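Local coordinates for takeout-like protein 1 (Epiphyas postvittana, PDB 3E8T) that probably carries a hydrophobic ligand in an internal tunnel, here holding one ubiquinone-8, in an insect, at residues A[97-102]-A[106-111]; A[45-50]-A[56-61]; A[8-11]-A[15-18]; A[25-30]-A[203-208]. All blocks are in the same frame, centred on the assembly; numbering follows the deposited sequence.

Contact 1 of 4, residues A[97-102]-A[106-111]; sequences YTAGGR and LPITGD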
# COMPACT_ATOMS: atom_id res chain seq x y z
N TYR A 97 8.58 12.57 10.54
CA TYR A 97 8.23 11.63 11.60
C TYR A 97 8.57 12.19 12.97
O TYR A 97 9.40 13.07 13.12
CB TYR A 97 9.02 10.26 11.44
CG TYR A 97 10.42 10.32 11.99
CD1 TYR A 97 10.69 9.85 13.25
CD2 TYR A 97 11.45 10.92 11.31
CE1 TYR A 97 11.90 10.02 13.82
CE2 TYR A 97 12.66 11.11 11.91
CZ TYR A 97 12.87 10.66 13.17
OH TYR A 97 14.08 10.86 13.79
N THR A 98 7.88 11.60 13.95
CA THR A 98 8.33 11.71 15.33
C THR A 98 8.36 10.32 15.92
O THR A 98 7.57 9.44 15.52
CB THR A 98 7.52 12.66 16.23
OG1 THR A 98 6.25 12.08 16.51
CG2 THR A 98 7.38 14.04 15.62
N ALA A 99 9.27 10.10 16.86
CA ALA A 99 9.37 8.84 17.54
C ALA A 99 9.66 9.10 19.02
O ALA A 99 10.46 9.97 19.39
CB ALA A 99 10.48 8.00 16.92
N GLY A 100 9.09 8.23 19.87
CA GLY A 100 9.35 8.25 21.28
C GLY A 100 9.13 6.86 21.85
O GLY A 100 8.55 6.00 21.19
N GLY A 101 9.55 6.65 23.08
CA GLY A 101 9.36 5.36 23.72
C GLY A 101 10.57 4.48 23.45
O GLY A 101 11.73 4.85 23.69
N ARG A 102 10.32 3.31 22.88
CA ARG A 102 11.39 2.39 22.59
C ARG A 102 11.11 1.65 21.30
O ARG A 102 9.96 1.52 20.87
CB ARG A 102 11.61 1.35 23.64
CG ARG A 102 10.47 0.56 23.90
CD ARG A 102 10.71 -0.57 25.01
NE ARG A 102 9.44 -1.23 25.29
CZ ARG A 102 8.89 -2.21 24.59
NH1 ARG A 102 9.55 -2.82 23.62
NH2 ARG A 102 7.68 -2.66 24.93
N LEU A 106 15.72 -0.80 22.58
CA LEU A 106 16.46 0.48 22.68
C LEU A 106 15.51 1.66 22.84
O LEU A 106 14.54 1.78 22.14
CB LEU A 106 17.26 0.73 21.42
CG LEU A 106 18.50 -0.08 21.10
CD1 LEU A 106 19.19 0.57 19.86
CD2 LEU A 106 19.45 -0.14 22.31
N PRO A 107 15.83 2.58 23.72
CA PRO A 107 15.07 3.81 23.77
C PRO A 107 15.20 4.61 22.47
O PRO A 107 16.28 4.56 21.84
CB PRO A 107 15.67 4.56 24.95
CG PRO A 107 16.54 3.59 25.63
CD PRO A 107 16.90 2.51 24.70
N ILE A 108 14.17 5.38 22.14
CA ILE A 108 14.24 6.23 20.95
C ILE A 108 13.60 7.55 21.22
O ILE A 108 12.58 7.64 21.88
CB ILE A 108 13.61 5.53 19.70
CG1 ILE A 108 13.94 6.27 18.41
CG2 ILE A 108 12.09 5.31 19.90
CD1 ILE A 108 13.68 5.47 17.17
N THR A 109 14.20 8.59 20.63
CA THR A 109 13.50 9.85 20.43
C THR A 109 13.97 10.40 19.08
O THR A 109 15.11 10.22 18.68
CB THR A 109 13.75 10.93 21.49
OG1 THR A 109 15.15 11.26 21.52
CG2 THR A 109 13.17 10.56 22.86
N GLY A 110 13.05 11.06 18.38
CA GLY A 110 13.43 11.73 17.15
C GLY A 110 12.31 12.58 16.63
O GLY A 110 11.16 12.35 16.94
N ASP A 111 12.66 13.56 15.81
CA ASP A 111 11.70 14.45 15.16
C ASP A 111 12.39 15.01 13.94
O ASP A 111 13.26 15.86 14.04
CB ASP A 111 11.32 15.58 16.11
CG ASP A 111 10.22 16.47 15.57
OD1 ASP A 111 10.04 16.53 14.35
OD2 ASP A 111 9.52 17.14 16.37
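Residues 97-102 and 106-111 form an antiparallel beta ladder at a turn near one end of the elongated molecule, with the centre of the contact about 24 Å from the centre of the chain. Their end-to-end directions differ by 159°, and the ladder pairs Thr98 with Asp111, Ala99 with Gly110 and Arg102 with Pro107. Ala99 and Gly110 are the hydrogen-bonded pair: Ala99 N donates to Gly110 O at 2.9 Å and Gly110 N returns a bond to Ala99 O at 3.0 Å. Beyond them the chain turns a corner at Gly101, whose O accepts Ile108 N at 2.9 Å. The backbone angles of Gly101 would press a beta carbon against the preceding carbonyl oxygen, which accounts for a glycine there.

Side chains fall on two faces. On one, Thr98 and Asp111 lie alongside each other, CG2 of Thr98 being 3.7 Å from CG of Asp111. On the other, the Tyr97 ring leans over the neighbouring strand because CG sits between the backbone N and the carbonyl carbon (chi1 82°), bringing OH to 3.5 Å from Gly110 CA. A beta carbon at Gly110 would collide with that hydroxyl. Ala99 CB meets Ile108 CD1 at 4.1 Å and also lies in plane at the edge of the Tyr97 ring.

Tyr97 OH is hydrogen-bonded to Thr161 O, and Asp111 OD1 to His96 NE2. Ile108 touches the ubiquinone and, with Leu106, packs on Met174 of helix 168-180, while Tyr97 rests on Phe56 and Leu58 of strand 54-77.

Contact 2 of 4, residues A[45-50]-A[56-61]; sequences DDFAFD and FTLKEG. With UQ8 (Ubiquinone-8), chain B.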
# COMPACT_ATOMS: atom_id res chain seq x y z
N ASP A 45 -2.50 10.36 4.47
CA ASP A 45 -3.01 11.24 5.49
C ASP A 45 -2.12 11.10 6.73
O ASP A 45 -1.54 10.07 6.99
CB ASP A 45 -4.47 10.90 5.82
CG ASP A 45 -5.44 11.25 4.71
OD1 ASP A 45 -5.03 11.86 3.72
OD2 ASP A 45 -6.61 10.85 4.86
N ASP A 46 -2.05 12.15 7.52
CA ASP A 46 -1.28 12.14 8.75
C ASP A 46 -1.74 11.02 9.63
O ASP A 46 -2.95 10.76 9.73
CB ASP A 46 -1.35 13.54 9.40
CG ASP A 46 -0.65 14.66 8.49
OD1 ASP A 46 -0.05 14.34 7.43
OD2 ASP A 46 -0.64 15.87 8.87
N PHE A 47 -0.81 10.29 10.23
CA PHE A 47 -1.20 9.19 11.09
C PHE A 47 -0.23 9.01 12.23
O PHE A 47 0.87 9.54 12.20
CB PHE A 47 -1.47 7.88 10.34
CG PHE A 47 -0.25 7.22 9.76
CD1 PHE A 47 0.42 6.22 10.43
CD2 PHE A 47 0.25 7.57 8.55
CE1 PHE A 47 1.56 5.65 9.91
CE2 PHE A 47 1.36 7.00 8.03
CZ PHE A 47 2.03 6.03 8.70
N ALA A 48 -0.68 8.25 13.21
CA ALA A 48 0.12 7.94 14.36
C ALA A 48 -0.17 6.54 14.84
O ALA A 48 -1.26 5.99 14.56
CB ALA A 48 -0.19 8.92 15.47
N PHE A 49 0.77 5.94 15.56
CA PHE A 49 0.51 4.69 16.23
C PHE A 49 1.31 4.61 17.53
O PHE A 49 2.28 5.33 17.71
CB PHE A 49 0.74 3.46 15.31
CG PHE A 49 2.18 3.20 14.95
CD1 PHE A 49 3.07 2.70 15.88
CD2 PHE A 49 2.66 3.41 13.68
CE1 PHE A 49 4.35 2.43 15.56
CE2 PHE A 49 3.98 3.14 13.35
CZ PHE A 49 4.80 2.64 14.27
N ASP A 50 0.83 3.77 18.43
CA ASP A 50 1.45 3.51 19.70
C ASP A 50 1.35 1.99 19.84
O ASP A 50 0.30 1.45 20.16
CB ASP A 50 0.71 4.20 20.82
CG ASP A 50 1.39 4.06 22.14
OD1 ASP A 50 2.25 3.20 22.31
OD2 ASP A 50 1.05 4.83 23.08
N PHE A 56 4.85 6.66 17.41
CA PHE A 56 5.30 7.14 16.11
C PHE A 56 4.24 7.98 15.45
O PHE A 56 3.06 7.66 15.53
CB PHE A 56 5.57 5.92 15.23
CG PHE A 56 6.12 6.24 13.87
CD1 PHE A 56 7.47 6.49 13.69
CD2 PHE A 56 5.25 6.25 12.76
CE1 PHE A 56 7.95 6.80 12.34
CE2 PHE A 56 5.74 6.52 11.48
CZ PHE A 56 7.06 6.79 11.32
N THR A 57 4.67 9.06 14.79
CA THR A 57 3.79 9.84 13.96
C THR A 57 4.46 10.05 12.60
O THR A 57 5.70 10.14 12.50
CB THR A 57 3.44 11.19 14.56
OG1 THR A 57 4.57 12.05 14.56
CG2 THR A 57 2.88 11.06 15.96
N LEU A 58 3.63 10.15 11.55
CA LEU A 58 4.13 10.52 10.24
C LEU A 58 3.18 11.53 9.62
O LEU A 58 1.98 11.24 9.48
CB LEU A 58 4.29 9.33 9.32
CG LEU A 58 5.03 9.58 8.02
CD1 LEU A 58 6.51 9.81 8.27
CD2 LEU A 58 4.81 8.43 7.03
N LYS A 59 3.75 12.67 9.26
CA LYS A 59 2.99 13.73 8.61
C LYS A 59 3.62 13.96 7.23
O LYS A 59 4.81 13.71 7.04
CB LYS A 59 3.03 15.03 9.44
CG LYS A 59 2.36 14.88 10.77
CD LYS A 59 2.30 16.21 11.49
CE LYS A 59 2.10 16.07 12.94
NZ LYS A 59 2.46 17.36 13.60
N GLU A 60 2.83 14.46 6.29
CA GLU A 60 3.36 14.66 4.95
C GLU A 60 3.85 13.34 4.35
O GLU A 60 4.80 13.34 3.59
CB GLU A 60 4.51 15.71 4.87
CG GLU A 60 4.19 17.16 5.23
CD GLU A 60 5.32 18.09 4.79
OE1 GLU A 60 6.34 18.10 5.50
OE2 GLU A 60 5.21 18.74 3.71
N GLY A 61 3.21 12.24 4.73
CA GLY A 61 3.72 10.96 4.29
C GLY A 61 3.53 10.75 2.80
O GLY A 61 2.54 11.19 2.22
C45 UQ8 B . 10.74 5.37 13.56
C44 UQ8 B . 10.87 3.89 13.93
C46 UQ8 B . 12.06 3.72 14.84
C43 UQ8 B . 10.99 2.98 12.72
C42 UQ8 B . 9.96 3.35 11.64
C41 UQ8 B . 8.57 2.96 12.12
C39 UQ8 B . 7.79 2.29 11.01
C40 UQ8 B . 6.44 2.83 10.53
C38 UQ8 B . 8.27 1.14 10.45
C37 UQ8 B . 7.66 0.44 9.42
C36 UQ8 B . 8.70 -0.57 8.94
C34 UQ8 B . 8.27 -1.31 7.68
C35 UQ8 B . 9.26 -2.09 7.09
C33 UQ8 B . 7.00 -1.14 7.14
C32 UQ8 B . 6.44 -1.76 6.03
C31 UQ8 B . 5.34 -0.82 5.46
C29 UQ8 B . 4.53 -1.46 4.34
C30 UQ8 B . 4.02 -2.93 4.46
C28 UQ8 B . 4.25 -0.72 3.19
C27 UQ8 B . 3.52 -1.18 2.10
C26 UQ8 B . 2.76 -0.04 1.40
C24 UQ8 B . 2.17 -0.52 0.07
C25 UQ8 B . 3.09 -0.87 -1.12
C23 UQ8 B . 0.81 -0.65 -0.06
C22 UQ8 B . 0.10 -1.07 -1.19
C21 UQ8 B . -1.39 -1.24 -0.87
C19 UQ8 B . -2.19 -2.01 -1.92
C20 UQ8 B . -3.62 -2.30 -1.46
C18 UQ8 B . -2.13 -1.38 -3.32
C17 UQ8 B . -3.03 -2.13 -4.31
C16 UQ8 B . -2.66 -1.87 -5.78
C14 UQ8 B . -3.81 -2.33 -6.67
C15 UQ8 B . -4.56 -3.62 -6.31
C13 UQ8 B . -4.21 -1.58 -7.78
C12 UQ8 B . -5.26 -1.96 -8.60
C11 UQ8 B . -5.13 -1.45 -10.05
C9 UQ8 B . -5.92 -2.34 -11.03
C10 UQ8 B . -6.97 -3.22 -10.33
C8 UQ8 B . -6.56 -1.46 -12.10
C7 UQ8 B . -8.08 -1.38 -11.97
C6 UQ8 B . -8.81 -2.57 -12.64
C1 UQ8 B . -9.87 -3.19 -11.96
C1M UQ8 B . -10.22 -2.71 -10.70
C2 UQ8 B . -10.56 -4.28 -12.51
O2 UQ8 B . -11.50 -4.82 -11.92
C3 UQ8 B . -10.21 -4.76 -13.77
O3 UQ8 B . -10.89 -5.81 -14.30
C3M UQ8 B . -12.06 -5.35 -14.97
C4 UQ8 B . -9.16 -4.17 -14.46
O4 UQ8 B . -8.83 -4.65 -15.69
C4M UQ8 B . -8.59 -6.07 -15.63
C5 UQ8 B . -8.47 -3.09 -13.90
O5 UQ8 B . -7.55 -2.58 -14.55
O HOH W 1 1.50 10.83 6.66
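The Phe49 ring carries Phe56 CB over one face and has ubiquinone C40 at its edge, in plane; the Phe56 ring in turn has the ligand's C41 over one face. This is the antiparallel beta hairpin of strands 42-51 and 54-77, lining part of the ubiquinone pocket. Phe56 CB stands 3.7 Å from the centroid of the Phe49 ring, 19° off its normal, a CH-pi contact. The two ring planes are only 26° apart but slid so far that they barely overlap. With Phe56 CG anti to the backbone N (chi1 -177°), the ring extends to the isoprenoid tail, where CE1 comes within 3.4 Å of ubiquinone C45. An alanine here would keep CB on Phe49 but is likely to open a gap beside the tail.

Phe47 and Leu58 lie side by side on the same face, with Phe47 CE2 3.9 Å from Leu58 CD2. Paired backbone bonds join Phe47 to Leu58 and Phe49 to Phe56. A water links Leu58 O with Gly61 N. At the corner of strand 54-77, Asp46 crosses Lys59, and its OD1 accepts Glu60 N at 3.1 Å from above the carboxylate plane.

Contact 3 of 4, residues A[8-11]-A[15-18]; sequences CNLE and CMTS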
# COMPACT_ATOMS: atom_id res chain seq x y z
N CYS A 8 -11.11 -9.16 -20.55
CA CYS A 8 -10.90 -10.53 -20.11
C CYS A 8 -12.20 -11.17 -19.75
O CYS A 8 -13.12 -10.52 -19.27
CB CYS A 8 -10.04 -10.55 -18.79
SG CYS A 8 -8.42 -10.03 -18.95
N ASN A 9 -12.25 -12.48 -19.93
CA ASN A 9 -13.19 -13.31 -19.18
C ASN A 9 -12.72 -13.28 -17.72
O ASN A 9 -11.56 -13.44 -17.45
CB ASN A 9 -13.19 -14.73 -19.75
CG ASN A 9 -13.67 -14.80 -21.17
OD1 ASN A 9 -14.88 -14.69 -21.41
ND2 ASN A 9 -12.74 -14.94 -22.11
N LEU A 10 -13.62 -12.97 -16.79
CA LEU A 10 -13.13 -12.63 -15.42
C LEU A 10 -12.39 -13.80 -14.76
O LEU A 10 -11.43 -13.58 -14.00
CB LEU A 10 -14.27 -12.11 -14.54
CG LEU A 10 -14.75 -10.68 -14.88
CD1 LEU A 10 -15.98 -10.28 -14.10
CD2 LEU A 10 -13.63 -9.62 -14.68
N GLU A 11 -12.77 -15.04 -15.07
CA GLU A 11 -12.06 -16.15 -14.44
C GLU A 11 -10.84 -16.66 -15.20
O GLU A 11 -10.24 -17.66 -14.82
CB GLU A 11 -13.01 -17.27 -14.09
CG GLU A 11 -14.10 -16.77 -13.12
CD GLU A 11 -14.84 -17.89 -12.46
OE1 GLU A 11 -15.11 -18.89 -13.15
OE2 GLU A 11 -15.18 -17.76 -11.26
N CYS A 15 -5.17 -13.80 -18.16
CA CYS A 15 -5.61 -12.55 -18.77
C CYS A 15 -5.78 -11.46 -17.73
O CYS A 15 -5.41 -10.34 -17.99
CB CYS A 15 -6.96 -12.74 -19.53
SG CYS A 15 -7.63 -11.25 -20.32
N MET A 16 -6.44 -11.80 -16.64
CA MET A 16 -6.67 -10.79 -15.63
C MET A 16 -5.39 -10.25 -15.01
O MET A 16 -5.30 -9.06 -14.70
CB MET A 16 -7.57 -11.33 -14.54
CG MET A 16 -8.99 -11.51 -15.01
SD MET A 16 -9.78 -9.96 -15.33
CE MET A 16 -10.27 -9.54 -13.70
N THR A 17 -4.43 -11.14 -14.85
CA THR A 17 -3.13 -10.74 -14.35
C THR A 17 -2.48 -9.73 -15.29
O THR A 17 -2.03 -8.66 -14.86
CB THR A 17 -2.23 -11.98 -14.13
OG1 THR A 17 -2.85 -12.87 -13.19
CG2 THR A 17 -0.84 -11.56 -13.62
N SER A 18 -2.47 -10.04 -16.60
CA SER A 18 -1.91 -9.10 -17.57
C SER A 18 -2.73 -7.80 -17.64
O SER A 18 -2.17 -6.73 -17.83
CB SER A 18 -1.81 -9.76 -18.95
OG SER A 18 -1.39 -8.82 -19.94
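Cys8 and Cys15 face each other with CA atoms 5.8 Å apart, an irregular loop (8-11) doubling back on the first turns of helix 13-28. A disulfide staples the two together, tying the N-terminal loop to the helix that follows it. The SG atoms of Cys8 and Cys15 are 2.0 Å apart, and the bridge torsion of -88° is close to the relaxed right-angle value for a disulfide, so the link shows no sign of torsional strain. Both CB atoms point into the contact. SG of Cys15 stands anti to its backbone N (chi1 179°), which directs it from the helix to the loop.

Met16 packs next to the bridge. Its chain bends at chi2 and chi3 and folds back over the loop: SD lies 3.5 Å from Cys8 CB, and CG is 3.4 Å from Leu10 O. The helix start is also held by Asp12 OD1, which accepts Cys15 N, while Leu10 and Met16 both touch Trp76 of strand 54-77. Met16 belongs to the ubiquinone pocket and touches the ligand, so the stapled loop flanks a residue of the pocket. Leu10 and Met16 meet at an oblique angle, methyl against methyl, with CD2 of Leu10 3.5 Å from CE of Met16.

Contact 4 of 4, residues A[25-30]-A[203-208]; sequences PTFVAG and KNIKHF. With UQ8 (Ubiquinone-8), chain B.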
# COMPACT_ATOMS: atom_id res chain seq x y z
N PRO A 25 -0.07 1.22 -14.25
CA PRO A 25 0.65 2.52 -14.25
C PRO A 25 -0.21 3.71 -14.61
O PRO A 25 -0.07 4.80 -14.02
CB PRO A 25 1.77 2.31 -15.26
CG PRO A 25 1.90 0.85 -15.43
CD PRO A 25 0.57 0.24 -15.15
N THR A 26 -1.15 3.53 -15.52
CA THR A 26 -2.00 4.61 -15.92
C THR A 26 -2.99 4.94 -14.79
O THR A 26 -3.25 6.10 -14.49
CB THR A 26 -2.72 4.23 -17.23
OG1 THR A 26 -1.72 3.99 -18.23
CG2 THR A 26 -3.66 5.33 -17.63
N PHE A 27 -3.49 3.92 -14.11
CA PHE A 27 -4.40 4.14 -13.01
C PHE A 27 -3.74 4.90 -11.84
O PHE A 27 -4.27 5.88 -11.32
CB PHE A 27 -4.97 2.80 -12.54
CG PHE A 27 -5.94 2.93 -11.41
CD1 PHE A 27 -7.22 3.46 -11.62
CD2 PHE A 27 -5.56 2.57 -10.11
CE1 PHE A 27 -8.10 3.59 -10.56
CE2 PHE A 27 -6.46 2.69 -9.04
CZ PHE A 27 -7.72 3.20 -9.29
N VAL A 28 -2.55 4.45 -11.47
CA VAL A 28 -1.91 5.05 -10.32
C VAL A 28 -1.35 6.44 -10.61
O VAL A 28 -1.11 7.20 -9.69
CB VAL A 28 -0.84 4.17 -9.68
CG1 VAL A 28 -1.41 2.83 -9.24
CG2 VAL A 28 0.35 4.07 -10.51
N ALA A 29 -1.26 6.83 -11.87
CA ALA A 29 -0.92 8.20 -12.21
C ALA A 29 -2.05 9.17 -11.86
O ALA A 29 -1.81 10.37 -11.75
CB ALA A 29 -0.60 8.29 -13.64
N GLY A 30 -3.24 8.65 -11.66
CA GLY A 30 -4.37 9.46 -11.24
C GLY A 30 -5.25 9.87 -12.41
O GLY A 30 -4.75 9.92 -13.54
N LYS A 203 -10.28 3.00 -1.59
CA LYS A 203 -11.34 3.96 -1.84
C LYS A 203 -11.31 4.42 -3.31
O LYS A 203 -12.34 4.58 -3.94
CB LYS A 203 -11.21 5.13 -0.88
CG LYS A 203 -12.26 6.18 -1.00
CD LYS A 203 -11.92 7.30 -0.09
CE LYS A 203 -10.81 8.14 -0.68
NZ LYS A 203 -9.90 8.65 0.38
N ASN A 204 -10.12 4.66 -3.85
CA ASN A 204 -9.98 5.10 -5.24
C ASN A 204 -10.36 4.04 -6.25
O ASN A 204 -11.08 4.33 -7.23
CB ASN A 204 -8.58 5.65 -5.46
CG ASN A 204 -8.45 7.08 -4.97
OD1 ASN A 204 -8.81 8.02 -5.68
ND2 ASN A 204 -7.94 7.27 -3.76
N ILE A 205 -9.93 2.80 -6.04
CA ILE A 205 -10.34 1.72 -6.97
C ILE A 205 -11.86 1.49 -6.90
O ILE A 205 -12.52 1.31 -7.94
CB ILE A 205 -9.60 0.41 -6.74
CG1 ILE A 205 -8.08 0.58 -6.76
CG2 ILE A 205 -10.04 -0.63 -7.74
CD1 ILE A 205 -7.35 -0.67 -6.10
N LYS A 206 -12.40 1.48 -5.69
CA LYS A 206 -13.84 1.34 -5.51
C LYS A 206 -14.61 2.41 -6.26
O LYS A 206 -15.59 2.12 -6.97
CB LYS A 206 -14.19 1.36 -4.04
CG LYS A 206 -15.64 1.32 -3.74
CD LYS A 206 -15.88 1.22 -2.23
CE LYS A 206 -17.29 1.50 -1.81
NZ LYS A 206 -18.30 0.62 -2.43
N HIS A 207 -14.20 3.64 -6.11
CA HIS A 207 -14.83 4.76 -6.80
C HIS A 207 -14.77 4.59 -8.31
O HIS A 207 -15.77 4.82 -9.03
CB HIS A 207 -14.08 6.03 -6.38
CG HIS A 207 -14.51 7.25 -7.11
ND1 HIS A 207 -15.74 7.83 -6.94
CD2 HIS A 207 -13.86 7.99 -8.04
CE1 HIS A 207 -15.82 8.90 -7.72
NE2 HIS A 207 -14.70 9.00 -8.42
N PHE A 208 -13.60 4.22 -8.80
CA PHE A 208 -13.41 4.06 -10.26
C PHE A 208 -14.32 2.98 -10.79
O PHE A 208 -15.06 3.17 -11.78
CB PHE A 208 -11.93 3.71 -10.54
CG PHE A 208 -11.63 3.29 -11.97
CD1 PHE A 208 -11.46 4.25 -12.91
CD2 PHE A 208 -11.53 1.94 -12.36
CE1 PHE A 208 -11.19 3.91 -14.24
CE2 PHE A 208 -11.27 1.60 -13.65
CZ PHE A 208 -11.10 2.60 -14.59
C45 UQ8 B . 10.74 5.37 13.56
C44 UQ8 B . 10.87 3.89 13.93
C46 UQ8 B . 12.06 3.72 14.84
C43 UQ8 B . 10.99 2.98 12.72
C42 UQ8 B . 9.96 3.35 11.64
C41 UQ8 B . 8.57 2.96 12.12
C39 UQ8 B . 7.79 2.29 11.01
C40 UQ8 B . 6.44 2.83 10.53
C38 UQ8 B . 8.27 1.14 10.45
C37 UQ8 B . 7.66 0.44 9.42
C36 UQ8 B . 8.70 -0.57 8.94
C34 UQ8 B . 8.27 -1.31 7.68
C35 UQ8 B . 9.26 -2.09 7.09
C33 UQ8 B . 7.00 -1.14 7.14
C32 UQ8 B . 6.44 -1.76 6.03
C31 UQ8 B . 5.34 -0.82 5.46
C29 UQ8 B . 4.53 -1.46 4.34
C30 UQ8 B . 4.02 -2.93 4.46
C28 UQ8 B . 4.25 -0.72 3.19
C27 UQ8 B . 3.52 -1.18 2.10
C26 UQ8 B . 2.76 -0.04 1.40
C24 UQ8 B . 2.17 -0.52 0.07
C25 UQ8 B . 3.09 -0.87 -1.12
C23 UQ8 B . 0.81 -0.65 -0.06
C22 UQ8 B . 0.10 -1.07 -1.19
C21 UQ8 B . -1.39 -1.24 -0.87
C19 UQ8 B . -2.19 -2.01 -1.92
C20 UQ8 B . -3.62 -2.30 -1.46
C18 UQ8 B . -2.13 -1.38 -3.32
C17 UQ8 B . -3.03 -2.13 -4.31
C16 UQ8 B . -2.66 -1.87 -5.78
C14 UQ8 B . -3.81 -2.33 -6.67
C15 UQ8 B . -4.56 -3.62 -6.31
C13 UQ8 B . -4.21 -1.58 -7.78
C12 UQ8 B . -5.26 -1.96 -8.60
C11 UQ8 B . -5.13 -1.45 -10.05
C9 UQ8 B . -5.92 -2.34 -11.03
C10 UQ8 B . -6.97 -3.22 -10.33
C8 UQ8 B . -6.56 -1.46 -12.10
C7 UQ8 B . -8.08 -1.38 -11.97
C6 UQ8 B . -8.81 -2.57 -12.64
C1 UQ8 B . -9.87 -3.19 -11.96
C1M UQ8 B . -10.22 -2.71 -10.70
C2 UQ8 B . -10.56 -4.28 -12.51
O2 UQ8 B . -11.50 -4.82 -11.92
C3 UQ8 B . -10.21 -4.76 -13.77
O3 UQ8 B . -10.89 -5.81 -14.30
C3M UQ8 B . -12.06 -5.35 -14.97
C4 UQ8 B . -9.16 -4.17 -14.46
O4 UQ8 B . -8.83 -4.65 -15.69
C4M UQ8 B . -8.59 -6.07 -15.63
C5 UQ8 B . -8.47 -3.09 -13.90
O5 UQ8 B . -7.55 -2.58 -14.55
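A single aromatic side chain, Phe27, bridges two helix segments whose backbones stay well apart: the nearest CA pair, Phe27 and Ile205, is 8.8 Å, and the two segments bury only 163 Å² between them. Its CG is anti to the backbone N (chi1 -179°), and this directs the ring to helix 182-211.

The edge of Phe27 points at the face of Phe208 in a T-shaped (edge-to-face) stack, the centroids 5.4 Å apart and the planes at 67°. Its leading atom, CE1, is 3.8 Å from Phe208 CG. At another part of the rim, CE2 of Phe27 comes to 3.5 Å from Ile205 CG1, the two side chains crossing at about a right angle. The side-chain contacts are apolar, no hydrogen bond joins the segments, and Asn204 O lies at the edge of the Phe27 ring near its plane.

Both branches of Ile205 reach the ligand, the CG1 branch while also touching Phe27: its terminal CD1 lies 3.5 Å from ubiquinone C12, and CG2 is 3.6 Å from the ring methyl C1M. Phe27 also approaches the tail, with CD2 4.0 Å from ubiquinone C11. Without the ring, as with an alanine, the Phe208 face is likely to lose its edge partner and a gap to open beside Ile205 CG1 and the tail. Val36 and Met39 also touch Phe27, and Phe143 of strand 139-153 touches Ile205. The arrangement is a helix-helix contact at the wall of a hydrophobic ligand tunnel, beside the junction of the quinone head and its isoprenoid tail.

In the fold
From the N terminus, contact 3 closes first, a short disulfide-bridged loop onto helix 13-28. The same helix then enters contact 4, whose partner comes 173 residues later on helix 182-211; this long closure encloses contacts 2 and 1, which follow one another in series, and none of the four cross. Contact 2 pairs strands 42-51 and 54-77, contact 1 the end of strand 82-100 with 106-111. These two touch through neighbouring strands of one sheet, Thr57 OG1 and Thr98 OG1 being 2.6 Å apart. Contacts 1 and 3 lie about 46 Å apart between centres, on opposite sides of the chain's centre, and ubiquinone reaches all four contacts.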